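Local coordinates for protein N6 adenine specific DNA methylase (Encephalitozoon cuniculi, PDB 3Q87) that catalyses, as the catalytic subunit of the Mtq2-Trm112 complex, the S-adenosylmethionine-dependent methylation of the translation termination factor eRF1, at residues L28-S33 against D69-I74; V36-L41 against E58-G63; T50-R55 against L65-L70; V79-F84 against M118-V123. One frame throughout, in Å; residues are numbered along the deposited sequence. Where two conformers were deposited one is given.

Contact 1: L28-S33 against D69-I74; sequences LDLGTS and DLLCSI. With SAM (S-adenosylmethionine), chain D.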
# COMPACT_ATOMS: atom_id res chain seq x y z
N LEU B 28 4.19 2.45 1.18
CA LEU B 28 3.39 1.24 1.30
C LEU B 28 3.88 0.48 2.51
O LEU B 28 5.03 0.03 2.52
CB LEU B 28 3.55 0.38 0.05
CG LEU B 28 2.65 -0.86 -0.03
CD1 LEU B 28 1.22 -0.47 -0.38
CD2 LEU B 28 3.19 -1.85 -1.06
N ASP B 29 3.03 0.36 3.53
CA ASP B 29 3.32 -0.48 4.69
C ASP B 29 2.79 -1.87 4.37
O ASP B 29 1.61 -2.16 4.55
CB ASP B 29 2.63 0.08 5.95
CG ASP B 29 2.81 -0.82 7.18
OD1 ASP B 29 3.65 -1.76 7.14
OD2 ASP B 29 2.12 -0.58 8.20
N LEU B 30 3.68 -2.72 3.87
CA LEU B 30 3.31 -4.06 3.42
C LEU B 30 3.32 -5.02 4.60
O LEU B 30 4.29 -5.06 5.35
CB LEU B 30 4.33 -4.49 2.37
CG LEU B 30 4.13 -5.79 1.60
CD1 LEU B 30 2.84 -5.75 0.84
CD2 LEU B 30 5.31 -6.01 0.64
N GLY B 31 2.26 -5.82 4.76
CA GLY B 31 2.13 -6.66 5.94
C GLY B 31 1.93 -5.78 7.17
O GLY B 31 2.61 -5.91 8.19
N THR B 32 0.96 -4.88 7.07
CA THR B 32 0.74 -3.87 8.08
C THR B 32 0.24 -4.48 9.38
O THR B 32 0.42 -3.88 10.44
CB THR B 32 -0.30 -2.82 7.61
OG1 THR B 32 -0.48 -1.84 8.63
CG2 THR B 32 -1.63 -3.47 7.30
N SER B 33 -0.37 -5.65 9.29
CA SER B 33 -1.05 -6.26 10.44
C SER B 33 -2.06 -5.27 11.06
O SER B 33 -2.97 -4.82 10.35
CB SER B 33 -0.04 -6.76 11.47
OG SER B 33 -0.69 -7.56 12.45
N ASP B 69 -2.17 -9.68 -1.73
CA ASP B 69 -1.05 -10.62 -1.68
C ASP B 69 0.17 -9.89 -2.23
O ASP B 69 0.26 -9.63 -3.43
CB ASP B 69 -1.40 -11.86 -2.52
CG ASP B 69 -0.42 -13.02 -2.31
OD1 ASP B 69 0.71 -12.80 -1.83
OD2 ASP B 69 -0.80 -14.16 -2.64
N LEU B 70 1.09 -9.52 -1.34
CA LEU B 70 2.24 -8.71 -1.73
C LEU B 70 1.80 -7.51 -2.58
O LEU B 70 0.95 -6.74 -2.14
CB LEU B 70 3.29 -9.56 -2.46
CG LEU B 70 3.94 -10.69 -1.66
CD1 LEU B 70 5.04 -11.35 -2.50
CD2 LEU B 70 4.52 -10.21 -0.34
N LEU B 71 2.32 -7.39 -3.81
CA LEU B 71 2.19 -6.15 -4.58
C LEU B 71 1.37 -6.25 -5.87
O LEU B 71 1.22 -5.26 -6.58
CB LEU B 71 3.59 -5.62 -4.93
CG LEU B 71 4.60 -5.50 -3.77
CD1 LEU B 71 6.03 -5.36 -4.30
CD2 LEU B 71 4.26 -4.35 -2.88
N CYS B 72 0.81 -7.43 -6.15
CA CYS B 72 0.12 -7.70 -7.42
C CYS B 72 -0.96 -6.69 -7.76
O CYS B 72 -1.17 -6.36 -8.93
CB CYS B 72 -0.51 -9.10 -7.41
SG CYS B 72 0.54 -10.42 -6.75
N SER B 73 -1.65 -6.20 -6.74
CA SER B 73 -2.75 -5.26 -6.95
C SER B 73 -2.32 -3.81 -6.70
O SER B 73 -3.14 -2.90 -6.65
CB SER B 73 -3.91 -5.62 -6.03
OG SER B 73 -3.50 -5.55 -4.68
N ILE B 74 -1.01 -3.62 -6.55
CA ILE B 74 -0.47 -2.29 -6.31
C ILE B 74 0.27 -1.78 -7.53
O ILE B 74 1.11 -2.47 -8.11
CB ILE B 74 0.53 -2.29 -5.09
CG1 ILE B 74 -0.16 -2.82 -3.83
CG2 ILE B 74 1.07 -0.88 -4.85
CD1 ILE B 74 -1.48 -2.09 -3.48
N SAM D . 4.01 -4.95 10.29
CA SAM D . 3.72 -5.80 11.44
C SAM D . 4.82 -5.61 12.50
O SAM D . 4.63 -5.86 13.69
OXT SAM D . 5.93 -5.18 12.19
CB SAM D . 3.48 -7.30 11.10
CG SAM D . 4.63 -8.21 10.61
SD SAM D . 4.30 -10.03 10.46
CE SAM D . 5.91 -10.76 10.82
C5' SAM D . 4.20 -10.30 8.68
C4' SAM D . 2.87 -9.77 8.17
O4' SAM D . 2.75 -10.02 6.78
C3' SAM D . 1.67 -10.42 8.84
O3' SAM D . 0.78 -9.41 9.24
C2' SAM D . 1.04 -11.27 7.76
O2' SAM D . -0.37 -11.36 7.84
C1' SAM D . 1.45 -10.51 6.52
N9 SAM D . 1.56 -11.35 5.33
C8 SAM D . 1.89 -12.68 5.23
N7 SAM D . 1.87 -13.01 3.92
C5 SAM D . 1.55 -11.90 3.20
C6 SAM D . 1.40 -11.64 1.85
N6 SAM D . 1.59 -12.62 0.97
N1 SAM D . 1.06 -10.37 1.42
C2 SAM D . 0.86 -9.34 2.32
N3 SAM D . 1.02 -9.60 3.67
C4 SAM D . 1.35 -10.85 4.09

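Contact 2: V36-L41 against E58-G63; sequences VITEQL and ESHRGG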
# COMPACT_ATOMS: atom_id res chain seq x y z
N VAL B 36 0.80 -0.76 13.61
CA VAL B 36 1.74 -0.06 14.49
C VAL B 36 2.75 0.77 13.68
O VAL B 36 3.05 1.90 14.04
CB VAL B 36 2.44 -1.03 15.49
CG1 VAL B 36 3.51 -1.90 14.79
CG2 VAL B 36 3.01 -0.27 16.67
N ILE B 37 3.25 0.23 12.58
CA ILE B 37 4.20 0.99 11.77
C ILE B 37 3.51 2.10 10.95
O ILE B 37 4.03 3.22 10.82
CB ILE B 37 5.04 0.07 10.87
CG1 ILE B 37 5.85 -0.90 11.74
CG2 ILE B 37 5.97 0.88 10.00
CD1 ILE B 37 6.68 -1.90 10.92
N THR B 38 2.32 1.80 10.43
CA THR B 38 1.49 2.79 9.75
C THR B 38 1.25 4.02 10.65
O THR B 38 1.35 5.16 10.20
CB THR B 38 0.11 2.21 9.33
OG1 THR B 38 0.29 1.31 8.22
CG2 THR B 38 -0.86 3.33 8.91
N GLU B 39 0.95 3.76 11.91
CA GLU B 39 0.72 4.83 12.88
C GLU B 39 1.89 5.81 12.96
O GLU B 39 1.70 7.03 13.04
CB GLU B 39 0.45 4.23 14.27
CG GLU B 39 -0.24 5.19 15.24
CD GLU B 39 -0.62 4.51 16.55
OE1 GLU B 39 -1.78 4.66 16.99
OE2 GLU B 39 0.24 3.82 17.14
N GLN B 40 3.11 5.29 12.93
CA GLN B 40 4.30 6.14 12.97
C GLN B 40 4.54 6.84 11.62
O GLN B 40 4.86 8.03 11.57
CB GLN B 40 5.51 5.31 13.39
CG GLN B 40 6.84 5.93 13.01
CD GLN B 40 7.96 4.90 12.96
OE1 GLN B 40 9.07 5.16 13.43
NE2 GLN B 40 7.67 3.73 12.40
N LEU B 41 4.38 6.08 10.54
CA LEU B 41 4.59 6.57 9.18
C LEU B 41 3.63 7.67 8.75
O LEU B 41 3.99 8.56 8.00
CB LEU B 41 4.47 5.42 8.18
CG LEU B 41 5.60 4.39 8.19
CD1 LEU B 41 5.31 3.25 7.24
CD2 LEU B 41 6.90 5.07 7.83
N GLU B 58 -9.24 -5.77 10.03
CA GLU B 58 -10.50 -5.46 10.71
C GLU B 58 -10.31 -4.87 12.11
O GLU B 58 -11.22 -4.25 12.65
CB GLU B 58 -11.38 -6.71 10.80
CG GLU B 58 -12.08 -7.07 9.49
CD GLU B 58 -12.73 -8.45 9.53
OE1 GLU B 58 -12.51 -9.19 10.52
OE2 GLU B 58 -13.45 -8.80 8.57
N SER B 59 -9.13 -5.06 12.70
CA SER B 59 -8.82 -4.46 13.99
C SER B 59 -7.66 -3.48 13.88
O SER B 59 -6.86 -3.31 14.82
CB SER B 59 -8.51 -5.56 15.02
OG SER B 59 -9.65 -6.39 15.19
N HIS B 60 -7.56 -2.82 12.74
CA HIS B 60 -6.41 -1.97 12.43
C HIS B 60 -6.49 -0.63 13.17
O HIS B 60 -7.59 -0.09 13.37
CB HIS B 60 -6.34 -1.76 10.91
CG HIS B 60 -5.09 -1.08 10.43
ND1 HIS B 60 -4.08 -1.75 9.78
CD2 HIS B 60 -4.70 0.21 10.49
CE1 HIS B 60 -3.12 -0.91 9.47
NE2 HIS B 60 -3.48 0.30 9.88
N ARG B 61 -5.34 -0.11 13.60
CA ARG B 61 -5.28 1.20 14.27
C ARG B 61 -5.93 2.28 13.41
O ARG B 61 -6.49 3.25 13.92
CB ARG B 61 -3.83 1.59 14.54
CG ARG B 61 -3.24 0.89 15.73
CD ARG B 61 -1.75 1.04 15.75
NE ARG B 61 -1.17 0.49 16.97
CZ ARG B 61 -1.15 -0.81 17.26
NH1 ARG B 61 -1.69 -1.68 16.43
NH2 ARG B 61 -0.59 -1.22 18.39
N GLY B 62 -5.84 2.10 12.10
CA GLY B 62 -6.54 2.96 11.18
C GLY B 62 -5.64 3.39 10.06
O GLY B 62 -4.45 3.64 10.26
N GLY B 63 -6.21 3.49 8.86
CA GLY B 63 -5.40 3.89 7.73
C GLY B 63 -6.11 3.61 6.43
O GLY B 63 -7.33 3.48 6.39

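Contact 3: T50-R55 against L65-L70; sequences TDLNIR and LVRADL. With SAM (S-adenosylmethionine), chain D.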
# COMPACT_ATOMS: atom_id res chain seq x y z
N THR B 50 -1.31 -2.60 3.66
CA THR B 50 -1.85 -3.84 3.09
C THR B 50 -1.49 -5.06 3.91
O THR B 50 -0.46 -5.07 4.58
CB THR B 50 -1.36 -4.08 1.64
OG1 THR B 50 -0.01 -4.56 1.66
CG2 THR B 50 -1.44 -2.81 0.80
N ASP B 51 -2.34 -6.07 3.87
CA ASP B 51 -2.06 -7.34 4.54
C ASP B 51 -2.91 -8.44 3.90
O ASP B 51 -3.96 -8.17 3.31
CB ASP B 51 -2.37 -7.26 6.05
CG ASP B 51 -1.52 -8.23 6.86
OD1 ASP B 51 -0.65 -7.76 7.62
OD2 ASP B 51 -1.70 -9.45 6.72
N LEU B 52 -2.41 -9.66 3.97
CA LEU B 52 -3.16 -10.82 3.51
C LEU B 52 -4.21 -11.20 4.56
O LEU B 52 -5.24 -11.80 4.25
CB LEU B 52 -2.20 -12.00 3.29
CG LEU B 52 -2.76 -13.24 2.61
CD1 LEU B 52 -3.25 -12.86 1.21
CD2 LEU B 52 -1.66 -14.31 2.54
N ASN B 53 -3.95 -10.81 5.81
CA ASN B 53 -4.76 -11.21 6.97
C ASN B 53 -5.93 -10.25 7.26
O ASN B 53 -5.74 -9.15 7.79
CB ASN B 53 -3.83 -11.32 8.19
CG ASN B 53 -4.55 -11.72 9.45
OD1 ASN B 53 -5.77 -11.90 9.45
ND2 ASN B 53 -3.80 -11.84 10.54
N ILE B 54 -7.15 -10.67 6.92
CA ILE B 54 -8.29 -9.77 7.02
C ILE B 54 -8.64 -9.43 8.48
O ILE B 54 -9.06 -8.31 8.79
CB ILE B 54 -9.54 -10.33 6.28
CG1 ILE B 54 -10.55 -9.21 6.03
CG2 ILE B 54 -10.18 -11.48 7.05
CD1 ILE B 54 -10.01 -8.11 5.13
N ARG B 55 -8.44 -10.40 9.36
CA ARG B 55 -8.68 -10.19 10.77
C ARG B 55 -7.86 -9.02 11.32
O ARG B 55 -8.37 -8.22 12.09
CB ARG B 55 -8.39 -11.47 11.56
CG ARG B 55 -9.63 -12.28 11.86
CD ARG B 55 -9.28 -13.68 12.31
NE ARG B 55 -9.24 -14.59 11.17
CZ ARG B 55 -10.23 -15.40 10.84
NH1 ARG B 55 -11.33 -15.44 11.58
NH2 ARG B 55 -10.11 -16.19 9.77
N LEU B 65 -6.66 0.94 3.94
CA LEU B 65 -6.48 -0.50 4.05
C LEU B 65 -6.79 -1.25 2.76
O LEU B 65 -7.84 -1.04 2.14
CB LEU B 65 -7.34 -1.03 5.20
CG LEU B 65 -7.12 -0.30 6.54
CD1 LEU B 65 -7.89 -1.00 7.64
CD2 LEU B 65 -5.64 -0.21 6.91
N VAL B 66 -5.86 -2.11 2.37
CA VAL B 66 -6.03 -2.99 1.23
C VAL B 66 -5.70 -4.41 1.65
O VAL B 66 -4.62 -4.66 2.20
CB VAL B 66 -5.10 -2.58 0.06
CG1 VAL B 66 -5.42 -3.42 -1.19
CG2 VAL B 66 -5.25 -1.08 -0.22
N ARG B 67 -6.61 -5.35 1.42
CA ARG B 67 -6.23 -6.74 1.60
C ARG B 67 -5.63 -7.21 0.28
O ARG B 67 -6.29 -7.15 -0.76
CB ARG B 67 -7.40 -7.62 2.00
CG ARG B 67 -7.02 -9.09 1.94
CD ARG B 67 -7.97 -9.97 2.69
NE ARG B 67 -7.45 -11.33 2.81
CZ ARG B 67 -7.98 -12.39 2.22
NH1 ARG B 67 -9.04 -12.24 1.44
NH2 ARG B 67 -7.45 -13.59 2.39
N ALA B 68 -4.37 -7.62 0.30
CA ALA B 68 -3.67 -7.97 -0.94
C ALA B 68 -2.55 -8.95 -0.68
O ALA B 68 -2.02 -9.03 0.43
CB ALA B 68 -3.11 -6.71 -1.59
N ASP B 69 -2.17 -9.68 -1.73
CA ASP B 69 -1.05 -10.62 -1.68
C ASP B 69 0.17 -9.89 -2.23
O ASP B 69 0.26 -9.63 -3.43
CB ASP B 69 -1.40 -11.86 -2.52
CG ASP B 69 -0.42 -13.02 -2.31
OD1 ASP B 69 0.71 -12.80 -1.83
OD2 ASP B 69 -0.80 -14.16 -2.64
N LEU B 70 1.09 -9.52 -1.34
CA LEU B 70 2.24 -8.71 -1.73
C LEU B 70 1.80 -7.51 -2.58
O LEU B 70 0.95 -6.74 -2.14
CB LEU B 70 3.29 -9.56 -2.46
CG LEU B 70 3.94 -10.69 -1.66
CD1 LEU B 70 5.04 -11.35 -2.50
CD2 LEU B 70 4.52 -10.21 -0.34
N SAM D . 4.01 -4.95 10.29
CA SAM D . 3.72 -5.80 11.44
C SAM D . 4.82 -5.61 12.50
O SAM D . 4.63 -5.86 13.69
OXT SAM D . 5.93 -5.18 12.19
CB SAM D . 3.48 -7.30 11.10
CG SAM D . 4.63 -8.21 10.61
SD SAM D . 4.30 -10.03 10.46
CE SAM D . 5.91 -10.76 10.82
C5' SAM D . 4.20 -10.30 8.68
C4' SAM D . 2.87 -9.77 8.17
O4' SAM D . 2.75 -10.02 6.78
C3' SAM D . 1.67 -10.42 8.84
O3' SAM D . 0.78 -9.41 9.24
C2' SAM D . 1.04 -11.27 7.76
O2' SAM D . -0.37 -11.36 7.84
C1' SAM D . 1.45 -10.51 6.52
N9 SAM D . 1.56 -11.35 5.33
C8 SAM D . 1.89 -12.68 5.23
N7 SAM D . 1.87 -13.01 3.92
C5 SAM D . 1.55 -11.90 3.20
C6 SAM D . 1.40 -11.64 1.85
N6 SAM D . 1.59 -12.62 0.97
N1 SAM D . 1.06 -10.37 1.42
C2 SAM D . 0.86 -9.34 2.32
N3 SAM D . 1.02 -9.60 3.67
C4 SAM D . 1.35 -10.85 4.09

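Contact 4: V79-F84 against M118-V123; sequences VDVVVF and MLYLLV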
# COMPACT_ATOMS: atom_id res chain seq x y z
N VAL B 79 4.17 4.48 -5.94
CA VAL B 79 4.69 4.38 -4.57
C VAL B 79 6.16 4.78 -4.51
O VAL B 79 6.96 4.32 -5.33
CB VAL B 79 4.51 2.95 -4.02
CG1 VAL B 79 5.18 2.79 -2.63
CG2 VAL B 79 3.04 2.60 -3.99
N ASP B 80 6.50 5.62 -3.54
CA ASP B 80 7.91 5.98 -3.32
C ASP B 80 8.71 4.94 -2.52
O ASP B 80 9.84 4.62 -2.86
CB ASP B 80 8.01 7.30 -2.56
CG ASP B 80 7.42 8.46 -3.33
OD1 ASP B 80 7.84 8.71 -4.49
OD2 ASP B 80 6.55 9.14 -2.75
N VAL B 81 8.12 4.46 -1.43
CA VAL B 81 8.82 3.56 -0.51
C VAL B 81 7.93 2.41 -0.09
O VAL B 81 6.71 2.58 0.14
CB VAL B 81 9.22 4.32 0.80
CG1 VAL B 81 9.84 3.37 1.84
CG2 VAL B 81 10.14 5.47 0.48
N VAL B 82 8.54 1.23 0.04
CA VAL B 82 7.88 0.07 0.60
C VAL B 82 8.59 -0.34 1.90
O VAL B 82 9.82 -0.45 1.94
CB VAL B 82 7.91 -1.12 -0.39
CG1 VAL B 82 7.42 -2.39 0.28
CG2 VAL B 82 7.07 -0.80 -1.65
N VAL B 83 7.82 -0.56 2.96
CA VAL B 83 8.35 -1.05 4.22
C VAL B 83 7.70 -2.41 4.49
O VAL B 83 6.48 -2.55 4.37
CB VAL B 83 7.97 -0.11 5.39
CG1 VAL B 83 8.50 -0.67 6.71
CG2 VAL B 83 8.48 1.31 5.12
N PHE B 84 8.50 -3.39 4.87
CA PHE B 84 8.01 -4.77 4.98
C PHE B 84 8.68 -5.54 6.10
O PHE B 84 9.85 -5.89 6.00
CB PHE B 84 8.24 -5.49 3.66
CG PHE B 84 7.52 -6.81 3.53
CD1 PHE B 84 6.44 -7.11 4.34
CD2 PHE B 84 7.90 -7.73 2.56
CE1 PHE B 84 5.76 -8.31 4.20
CE2 PHE B 84 7.22 -8.93 2.40
CZ PHE B 84 6.16 -9.22 3.22
N MET B 118 12.72 2.85 -3.39
CA MET B 118 13.34 2.62 -2.08
C MET B 118 12.55 1.63 -1.24
O MET B 118 11.32 1.63 -1.27
CB MET B 118 13.44 3.94 -1.32
CG MET B 118 14.42 3.92 -0.16
SD MET B 118 14.43 5.51 0.68
CE MET B 118 14.88 6.58 -0.69
N LEU B 119 13.25 0.80 -0.48
CA LEU B 119 12.59 -0.17 0.38
C LEU B 119 13.33 -0.40 1.69
O LEU B 119 14.55 -0.26 1.77
CB LEU B 119 12.39 -1.51 -0.35
CG LEU B 119 13.62 -2.26 -0.86
CD1 LEU B 119 14.23 -3.14 0.23
CD2 LEU B 119 13.23 -3.10 -2.07
N TYR B 120 12.57 -0.75 2.72
CA TYR B 120 13.14 -1.15 4.01
C TYR B 120 12.59 -2.54 4.32
O TYR B 120 11.37 -2.72 4.40
CB TYR B 120 12.74 -0.16 5.10
CG TYR B 120 13.29 1.24 4.88
CD1 TYR B 120 14.55 1.59 5.33
CD2 TYR B 120 12.56 2.19 4.18
CE1 TYR B 120 15.06 2.88 5.12
CE2 TYR B 120 13.06 3.47 3.96
CZ TYR B 120 14.31 3.81 4.43
OH TYR B 120 14.81 5.07 4.22
N LEU B 121 13.48 -3.51 4.47
CA LEU B 121 13.07 -4.90 4.66
C LEU B 121 13.70 -5.48 5.92
O LEU B 121 14.88 -5.28 6.17
CB LEU B 121 13.47 -5.74 3.45
CG LEU B 121 13.21 -7.25 3.51
CD1 LEU B 121 11.70 -7.54 3.51
CD2 LEU B 121 13.88 -7.93 2.32
N LEU B 122 12.91 -6.19 6.72
CA LEU B 122 13.45 -6.84 7.91
C LEU B 122 13.66 -8.32 7.63
O LEU B 122 12.82 -8.98 7.02
CB LEU B 122 12.52 -6.66 9.12
CG LEU B 122 13.02 -7.30 10.44
CD1 LEU B 122 12.42 -6.59 11.63
CD2 LEU B 122 12.73 -8.80 10.52
N VAL B 123 14.79 -8.84 8.09
CA VAL B 123 15.13 -10.22 7.89
C VAL B 123 15.80 -10.72 9.18
O VAL B 123 16.23 -9.91 9.98
CB VAL B 123 16.09 -10.37 6.69
CG1 VAL B 123 16.78 -11.68 6.74
CG2 VAL B 123 15.33 -10.19 5.37

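Contact 1: L28-S33 against D69-I74
Leu28 and Leu30 each set CG anti to the backbone N (chi1 -174° in both), whereas Leu71, facing them from the loop, sets CG anti to its own carbonyl carbon (chi1 -50°), and the CD2 methyls borne by these three carbons converge. CD2 of Leu71 comes to 3.3 Å from CD2 of Leu28, tighter than usual van der Waals contact, and to 4.0 Å from CD2 of Leu30. Against Leu28 the side chain of Leu71 runs obliquely; against Leu30 it stands at about a right angle. One loop methyl thus packs against two alternate residues of the strand. Leu30 turns its other methyl, CD1, to the backbone, 3.7 Å from Leu70 O, while CD1 of Leu28 meets CG1 of Ile74 more loosely at 4.4 Å. Phe110 of helix 105-113 touches both Leu30 and Leu71 and extends this apolar core.

The loop owes its shape to a type II' turn over Asp69-Cys72 running into a type I turn over Leu71-Ile74. This folding presents Leu70 N to adenine N1 of S-adenosylmethionine, 2.9 Å away and nearly straight at 172°. Beside it Asp69 OD1 accepts from adenine N6 at 2.9 Å, an oxygen that also makes a salt bridge with Arg109. Past the strand end, Gly31 O takes a hydrogen bond of 2.7 Å from the amino group N of the cofactor. A glycine turn closing the first strand, with an adenine-reading loop beyond the third, is the cofactor site of the Rossmann-like class I methyltransferase fold.

Contact 2: V36-L41 against E58-G63
The guanidinium of Arg61 carries Val36 on one face, with Val36 CB 4.0 Å above the plane and over its centre, and Glu39 OE2 at its edge. The valine and arginine side chains lie side by side and point the same way. Glu39 instead crosses Arg61 at about a right angle, its carboxylate turned 87° from the guanidinium plane. OE2 stands 3.6 Å from Arg61 NE, a long salt bridge, and the arginine's CD methylene adds to the contact, 3.7 Å from the carboxylate carbon CD of Glu39. The arginine reaches the helix by an extended run from CG to NE, and its NH1 is hydrogen-bonded to Thr34 O, just ahead of the helix.

The second flat group, the imidazole of His60, meets Thr38 at its edge, where NE2 is 4.1 Å from Thr38 CB. Thr38 keeps OG1 beside its backbone N (chi1 -72°) and CG2 anti to it, and this methyl rests 3.8 Å from Gly62 O. The methyl thus faces the loop, while the hydroxyl is tied to Asp29 OD2 of strand 26-30 and to Ser49 of strand 46-51. His60 ND1 makes a weak hydrogen bond to Ser33 O. Such packing joins two successive beta-alpha-beta crossovers of a Rossmann-like methyltransferase: the helix following the cofactor-binding turn touches the connection that leads into the next crossover's final strand.

Contact 3: T50-R55 against L65-L70
Arg67 leaves its strand with CB 3.7 Å from Asp51 O, then runs extended, from CG to NE, past segment 50-55. CG passes Asp51 O as well, and CD reaches the methyl CD1 of Ile54 at 3.7 Å, the two side chains crossing at about a right angle. NE donates to Leu52 O over 2.7 Å in an almost straight bond of 175°. That oxygen lies in the guanidinium plane, although the nitrogen sits above the carbonyl plane, 38° out of it. NH2 adds a weak bond to the same Leu52 O at 3.4 Å, and NH1 turns to Glu117 and Asp120 of the partner subunit Trm112 in two salt bridges.

Behind this arginine the strands pair in parallel: Asp51 N binds Val66 O at 3.2 Å, and Ala68 N binds Asp51 O at 3.1 Å. Thr50 and Val66 lie side by side on the face away from Asp51 and Arg67. The carboxylate of Asp51 grips the ribose diol, OD2 accepting from cofactor O2' at 2.6 Å and OD1 from O3' at 2.7 Å. OD2 also receives Asn53 N in an Asx turn, and Ser33 N donates to OD1, which together fix the carboxylate's rotation.

Leu52 CB touches adenine C4 and C5. The chemistry implies two adjoining strand ends with separate polar duties: Asp51 recognises the ribose, and Arg67 holds Leu52 O, its charge probably balanced by the activator's acids.

Contact 4: V79-F84 against M118-V123
Val82 O is gripped twice: Tyr120 N donates to it over 2.9 Å, and Leu119 offers a CA-H contact with its CA 3.2 Å away. The same pattern repeats along the pair. Met118 O takes Val82 N at 3.1 Å together with a CA-H contact from Val81, and Tyr120 O takes Phe84 N at 3.0 Å. Leu122 N closes the ladder on Phe84 O at 3.2 Å, whereas the opening bond from Met118 N to Asp80 O is weak. With N-to-C directions only 6° apart, the two strands run parallel.

They are the central strand 81-84 and its neighbour 118-124, joined through helix 105-113 in a beta-alpha-beta crossover of the class I methyltransferase sheet. Strand 81-84 leads directly to Asn85, a cofactor-binding residue.

On one face Val81 CG1 meets the edge of the Tyr120 ring, lying in its plane and 3.8 Å from CD2; the tyrosine's CG is held beside its own backbone N (chi1 -64°). Helix 8-20 packs over this face, where Glu20 OE1 is hydrogen-bonded to Tyr120 OH. On the other, Phe84 and Leu121 lie side by side and point the same way; CD1 of Leu121 is 3.9 Å from Phe84 CD2 and 3.5 Å from Phe84 O. Phe110 of helix 105-113 meets the Phe84 ring edge-to-face.

How the contacts relate
Three of the four contacts lie on one sheet, whose order 65-67, 46-51, 26-30, 81-84, 118-124 runs from contact 3 through the strand of contact 1 to contact 4. Centres of contacts 1 and 3 are about 6 Å apart; they share Asp69 and Leu70 and both touch the cofactor. Contact 4 lies about 10 Å from contact 1, joined to it by the backbone bond from Leu30 N to Val83 O. Contact 2 sits about 13 Å from contacts 1 and 3, nested within the loop that contact 1 closes and crossing contact 3 along the chain. Contact 4 follows all three; its strand 81-84 brings the Phe84 side chain to about 4 Å from the cofactor.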